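Local coordinates for protein light Chain (Clostridium botulinum, PDB 6BVD) that is a zinc endopeptidase of the clostridial neurotoxin family that probably cleaves a neuronal SNARE protein and thereby blocks neurotransmitter release, at residues I117-N122 against A298-K303; E127-T132 against T306-I311. All coordinates share one frame; numbering follows the deposited sequence.

Interaction 1. Residues I117-N122 against A298-K303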
loop_
_atom_site.group_PDB
_atom_site.type_symbol
_atom_site.label_atom_id
_atom_site.label_comp_id
_atom_site.label_asym_id
_atom_site.label_seq_id
_atom_site.Cartn_x
_atom_site.Cartn_y
_atom_site.Cartn_z
ATOM N N ILE A 117 -7.719 -26.653 -1.110
ATOM C CA ILE A 117 -7.104 -27.534 -0.113
ATOM C C ILE A 117 -6.852 -28.980 -0.650
ATOM O O ILE A 117 -7.604 -29.508 -1.466
ATOM C CB ILE A 117 -7.975 -27.590 1.124
ATOM C CG1 ILE A 117 -9.265 -28.321 0.798
ATOM C CG2 ILE A 117 -8.269 -26.148 1.683
ATOM C CD1 ILE A 117 -10.010 -28.775 2.056
ATOM N N PRO A 118 -5.782 -29.636 -0.201
ATOM C CA PRO A 118 -5.549 -31.020 -0.664
ATOM C C PRO A 118 -6.669 -32.014 -0.301
ATOM O O PRO A 118 -7.339 -31.810 0.708
ATOM C CB PRO A 118 -4.262 -31.413 0.052
ATOM C CG PRO A 118 -3.592 -30.144 0.319
ATOM C CD PRO A 118 -4.664 -29.141 0.615
ATOM N N TYR A 119 -6.897 -33.033 -1.124
ATOM C CA TYR A 119 -7.833 -34.103 -0.779
ATOM C C TYR A 119 -7.287 -34.836 0.443
ATOM O O TYR A 119 -6.080 -35.034 0.533
ATOM C CB TYR A 119 -8.030 -35.087 -1.936
ATOM C CG TYR A 119 -9.102 -36.142 -1.667
ATOM C CD1 TYR A 119 -10.434 -35.865 -1.908
ATOM C CD2 TYR A 119 -8.784 -37.371 -1.069
ATOM C CE1 TYR A 119 -11.426 -36.801 -1.648
ATOM C CE2 TYR A 119 -9.779 -38.295 -0.783
ATOM C CZ TYR A 119 -11.098 -38.006 -1.078
ATOM O OH TYR A 119 -12.092 -38.930 -0.828
ATOM N N LEU A 120 -8.181 -35.222 1.359
ATOM C CA LEU A 120 -7.785 -35.972 2.581
ATOM C C LEU A 120 -7.608 -37.468 2.253
ATOM O O LEU A 120 -8.407 -38.339 2.639
ATOM C CB LEU A 120 -8.811 -35.746 3.721
ATOM C CG LEU A 120 -8.936 -34.286 4.203
ATOM C CD1 LEU A 120 -10.012 -34.116 5.341
ATOM C CD2 LEU A 120 -7.607 -33.648 4.635
ATOM N N GLY A 121 -6.579 -37.773 1.467
ATOM C CA GLY A 121 -6.316 -39.158 1.130
ATOM C C GLY A 121 -5.418 -39.197 -0.082
ATOM O O GLY A 121 -5.215 -38.153 -0.731
ATOM N N ASN A 122 -4.866 -40.370 -0.361
ATOM C CA ASN A 122 -4.021 -40.527 -1.540
ATOM C C ASN A 122 -4.020 -41.979 -2.016
ATOM O O ASN A 122 -4.825 -42.796 -1.541
ATOM C CB ASN A 122 -2.607 -40.023 -1.248
ATOM C CG ASN A 122 -1.942 -40.756 -0.070
ATOM O OD1 ASN A 122 -1.639 -41.931 -0.157
ATOM N ND2 ASN A 122 -1.668 -40.031 1.009
ATOM N N ALA A 298 -13.655 -38.850 -7.788
ATOM C CA ALA A 298 -15.118 -38.839 -7.683
ATOM C C ALA A 298 -15.639 -40.165 -7.144
ATOM O O ALA A 298 -16.551 -40.192 -6.304
ATOM C CB ALA A 298 -15.773 -38.528 -9.038
ATOM N N SER A 299 -15.073 -41.254 -7.660
ATOM C CA SER A 299 -15.420 -42.615 -7.257
ATOM C C SER A 299 -15.111 -42.883 -5.780
ATOM O O SER A 299 -15.879 -43.532 -5.068
ATOM C CB SER A 299 -14.678 -43.612 -8.154
ATOM O OG SER A 299 -15.113 -44.928 -7.922
ATOM N N ARG A 300 -13.959 -42.401 -5.345
ATOM C CA ARG A 300 -13.498 -42.571 -3.979
ATOM C C ARG A 300 -14.341 -41.720 -3.007
ATOM O O ARG A 300 -14.620 -42.138 -1.884
ATOM C CB ARG A 300 -12.009 -42.224 -3.903
ATOM C CG ARG A 300 -11.448 -42.195 -2.521
ATOM C CD ARG A 300 -10.151 -41.446 -2.475
ATOM N NE ARG A 300 -9.043 -42.280 -2.908
ATOM C CZ ARG A 300 -8.135 -42.817 -2.103
ATOM N NH1 ARG A 300 -8.186 -42.637 -0.786
ATOM N NH2 ARG A 300 -7.170 -43.545 -2.634
ATOM N N LEU A 301 -14.770 -40.545 -3.455
ATOM C CA LEU A 301 -15.588 -39.657 -2.638
ATOM C C LEU A 301 -16.965 -40.286 -2.369
ATOM O O LEU A 301 -17.600 -40.000 -1.341
ATOM C CB LEU A 301 -15.741 -38.272 -3.330
ATOM C CG LEU A 301 -16.437 -37.143 -2.580
ATOM C CD1 LEU A 301 -15.619 -36.804 -1.302
ATOM C CD2 LEU A 301 -16.547 -35.896 -3.481
ATOM N N ASN A 302 -17.434 -41.135 -3.279
ATOM C CA ASN A 302 -18.720 -41.835 -3.067
ATOM C C ASN A 302 -18.634 -42.894 -1.951
ATOM O O ASN A 302 -19.662 -43.341 -1.416
ATOM C CB ASN A 302 -19.194 -42.502 -4.352
ATOM C CG ASN A 302 -19.745 -41.494 -5.360
ATOM O OD1 ASN A 302 -20.480 -40.593 -4.987
ATOM N ND2 ASN A 302 -19.387 -41.649 -6.634
ATOM N N LYS A 303 -17.410 -43.252 -1.589
ATOM C CA LYS A 303 -17.189 -44.294 -0.592
ATOM C C LYS A 303 -16.889 -43.773 0.821
ATOM O O LYS A 303 -16.892 -44.551 1.772
ATOM C CB LYS A 303 -16.037 -45.204 -1.049
ATOM C CG LYS A 303 -16.284 -45.917 -2.383
ATOM C CD LYS A 303 -15.109 -46.820 -2.744
ATOM C CE LYS A 303 -15.411 -47.693 -3.955
ATOM N NZ LYS A 303 -15.691 -46.899 -5.202
HETATM O O HOH W 1 -10.969 -41.147 0.402
#
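R300, near the C-terminal end of helix 280-301, reaches across to Y119 and N122. Its CB points at the loop, and CG stands anti to the backbone N, 3.7 Å from OH of Y119. CD meets two atoms of the phenol, lying 3.6 Å from both CE2 and OH of Y119. A bend at chi3 (-81°) then turns NE out of the line of the chain. The guanidinium plane stands 80° from that of the Y119 ring. The loop that receives it joins helix 104-115 to strand 129-130 in the protease fold, and L120 is the centre of an inverse gamma turn there. At the tip, NH2 of R300 gives O of N122 a short hydrogen bond (2.7 Å), weak because it is strongly bent (117° at the hydrogen). CA of N122 lies over one face of the guanidinium, while NH1 of R300 comes within 4.4 Å of CA of G121. A water in the planes of both flat groups binds OH of Y119 at 2.8 Å and accepts a weak hydrogen bond from NH1 of R300. Beside the ring, CD1 of L301 sits near its plane, 4.2 Å from CE1 of Y119.

Interaction 2. Residues E127-T132 against T306-I311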
loop_
_atom_site.group_PDB
_atom_site.type_symbol
_atom_site.label_atom_id
_atom_site.label_comp_id
_atom_site.label_asym_id
_atom_site.label_seq_id
_atom_site.Cartn_x
_atom_site.Cartn_y
_atom_site.Cartn_z
ATOM N N GLU A 127 -9.957 -45.864 0.825
ATOM C CA GLU A 127 -10.920 -45.075 0.043
ATOM C C GLU A 127 -12.120 -44.594 0.877
ATOM O O GLU A 127 -12.650 -43.520 0.612
ATOM C CB GLU A 127 -11.424 -45.880 -1.153
ATOM C CG GLU A 127 -10.272 -46.321 -2.082
ATOM C CD GLU A 127 -10.748 -46.933 -3.390
ATOM O OE1 GLU A 127 -11.894 -46.657 -3.806
ATOM O OE2 GLU A 127 -9.961 -47.687 -4.010
ATOM N N GLU A 128 -12.522 -45.385 1.873
ATOM C CA GLU A 128 -13.687 -45.058 2.722
ATOM C C GLU A 128 -13.434 -43.980 3.760
ATOM O O GLU A 128 -14.341 -43.553 4.486
ATOM C CB GLU A 128 -14.184 -46.319 3.456
ATOM C CG GLU A 128 -14.555 -47.446 2.548
ATOM C CD GLU A 128 -13.349 -48.223 2.034
ATOM O OE1 GLU A 128 -12.220 -48.024 2.554
ATOM O OE2 GLU A 128 -13.534 -48.989 1.067
ATOM N N GLN A 129 -12.201 -43.522 3.829
ATOM C CA GLN A 129 -11.762 -42.676 4.922
ATOM C C GLN A 129 -11.221 -41.351 4.433
ATOM O O GLN A 129 -10.484 -41.315 3.440
ATOM C CB GLN A 129 -10.692 -43.415 5.712
ATOM C CG GLN A 129 -10.478 -42.942 7.112
ATOM C CD GLN A 129 -9.453 -43.789 7.837
ATOM O OE1 GLN A 129 -8.463 -44.221 7.250
ATOM N NE2 GLN A 129 -9.678 -44.016 9.127
ATOM N N PHE A 130 -11.637 -40.268 5.086
ATOM C CA PHE A 130 -10.924 -38.991 5.004
ATOM C C PHE A 130 -9.718 -39.091 5.932
ATOM O O PHE A 130 -9.876 -39.168 7.162
ATOM C CB PHE A 130 -11.803 -37.797 5.412
ATOM C CG PHE A 130 -12.665 -37.243 4.291
ATOM C CD1 PHE A 130 -12.301 -37.405 2.953
ATOM C CD2 PHE A 130 -13.858 -36.594 4.586
ATOM C CE1 PHE A 130 -13.136 -36.907 1.924
ATOM C CE2 PHE A 130 -14.681 -36.089 3.582
ATOM C CZ PHE A 130 -14.314 -36.238 2.243
ATOM N N THR A 131 -8.518 -39.125 5.354
ATOM C CA THR A 131 -7.293 -39.303 6.122
ATOM C C THR A 131 -6.533 -37.985 6.375
ATOM O O THR A 131 -6.061 -37.305 5.446
ATOM C CB THR A 131 -6.388 -40.319 5.419
ATOM O OG1 THR A 131 -7.087 -41.562 5.355
ATOM C CG2 THR A 131 -5.104 -40.505 6.168
ATOM N N THR A 132 -6.417 -37.639 7.653
ATOM C CA THR A 132 -5.815 -36.392 8.069
ATOM C C THR A 132 -4.444 -36.601 8.709
ATOM O O THR A 132 -3.704 -35.665 8.885
ATOM C CB THR A 132 -6.691 -35.648 9.098
ATOM O OG1 THR A 132 -6.749 -36.419 10.300
ATOM C CG2 THR A 132 -8.078 -35.433 8.560
ATOM N N THR A 306 -16.053 -42.151 6.903
ATOM C CA THR A 306 -15.402 -41.884 8.180
ATOM C C THR A 306 -14.173 -40.994 8.022
ATOM O O THR A 306 -13.694 -40.763 6.899
ATOM C CB THR A 306 -15.018 -43.225 8.885
ATOM O OG1 THR A 306 -14.728 -42.987 10.263
ATOM C CG2 THR A 306 -13.843 -43.888 8.216
ATOM N N ALA A 307 -13.639 -40.499 9.137
ATOM C CA ALA A 307 -12.475 -39.621 9.077
ATOM C C ALA A 307 -11.531 -39.987 10.195
ATOM O O ALA A 307 -11.969 -40.576 11.167
ATOM C CB ALA A 307 -12.881 -38.172 9.182
ATOM N N THR A 308 -10.245 -39.647 10.063
ATOM C CA THR A 308 -9.278 -39.934 11.125
ATOM C C THR A 308 -9.237 -38.828 12.170
ATOM O O THR A 308 -8.417 -38.866 13.079
ATOM C CB THR A 308 -7.850 -40.126 10.587
ATOM O OG1 THR A 308 -7.413 -38.929 9.913
ATOM C CG2 THR A 308 -7.790 -41.313 9.665
ATOM N N ALA A 309 -10.116 -37.845 12.049
ATOM C CA ALA A 309 -10.170 -36.785 13.038
ATOM C C ALA A 309 -11.593 -36.335 13.207
ATOM O O ALA A 309 -12.463 -36.656 12.388
ATOM C CB ALA A 309 -9.283 -35.609 12.637
ATOM N N LEU A 310 -11.828 -35.563 14.253
ATOM C CA LEU A 310 -13.136 -34.973 14.461
ATOM C C LEU A 310 -13.328 -33.799 13.498
ATOM O O LEU A 310 -13.176 -32.641 13.879
ATOM C CB LEU A 310 -13.292 -34.514 15.911
ATOM C CG LEU A 310 -13.026 -35.620 16.938
ATOM C CD1 LEU A 310 -12.760 -35.048 18.331
ATOM C CD2 LEU A 310 -14.205 -36.586 16.959
ATOM N N ILE A 311 -13.649 -34.113 12.245
ATOM C CA ILE A 311 -13.950 -33.094 11.253
ATOM C C ILE A 311 -15.350 -33.341 10.778
ATOM O O ILE A 311 -15.873 -34.437 10.937
ATOM C CB ILE A 311 -12.993 -33.147 10.037
ATOM C CG1 ILE A 311 -13.107 -34.508 9.338
ATOM C CG2 ILE A 311 -11.594 -32.885 10.480
ATOM C CD1 ILE A 311 -12.276 -34.650 8.048
#
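T132 and T308 meet through their hydroxyls, OG1 of T132 lying 2.6 Å from OG1 of T308 in a hydrogen bond that either residue could donate. Both residues put OG1 between their own backbone N and carbonyl carbon (chi1 66° in T132), and the two side chains lie alongside one another, pointing opposite ways. The backbones upstream form a two-stranded parallel sheet, Q129 bridging T306 and F130 bridging A307. Its hydrogen bonds begin with N of T306 giving to O of E128 (3.3 Å). N of F130 then gives to O of T306 in a nearly straight bond (165° at the hydrogen), and N of T308 to O of F130 at 3.0 Å. Q129 and T306 occupy one face, where CG of Q129 packs on CG2 of T306 at 3.7 Å. Beyond CG the extended Q129 chain crosses the T308 side chain at about a right angle, bringing CD within 3.5 Å of CG2 of T308. On the other face, CB of F130 lies 3.9 Å from CB of A307, and CD1 of I311 approaches the same F130 CB at 4.1 Å. CG of F130 is anti to the carbonyl carbon (chi1 -85°). The ring leads away from A307 and packs on I313, F316 and K317 of helix 313-323. Because the three strand bonds use main-chain atoms alone, they hold the parallel register whatever the side chains, while the hydroxyl pair gives OG1 of the buried T132 a polar partner of its own kind.

How the interactions relate
The centres of the two contacts lie about 10 Å apart, on the same side of the chain's centre. Along the chain their segments alternate: 117-122, 127-132, 298-303, 306-311. One neighbourhood of the sequence therefore meets another twice, and helix 280-301 is followed directly by strand 306-307. Direct contacts join the pairs: N of T131 probably donates to O of L120 (2.8 Å), CD1 of L120 packs on CD1 of I311, and OH of Y119 touches CE1 of F130. Helix 313-323 packs beside both through F316. The zinc ligands H228, H232 and E266 fall between the two neighbourhoods in sequence, so these contacts close a long excursion that carries the metal site.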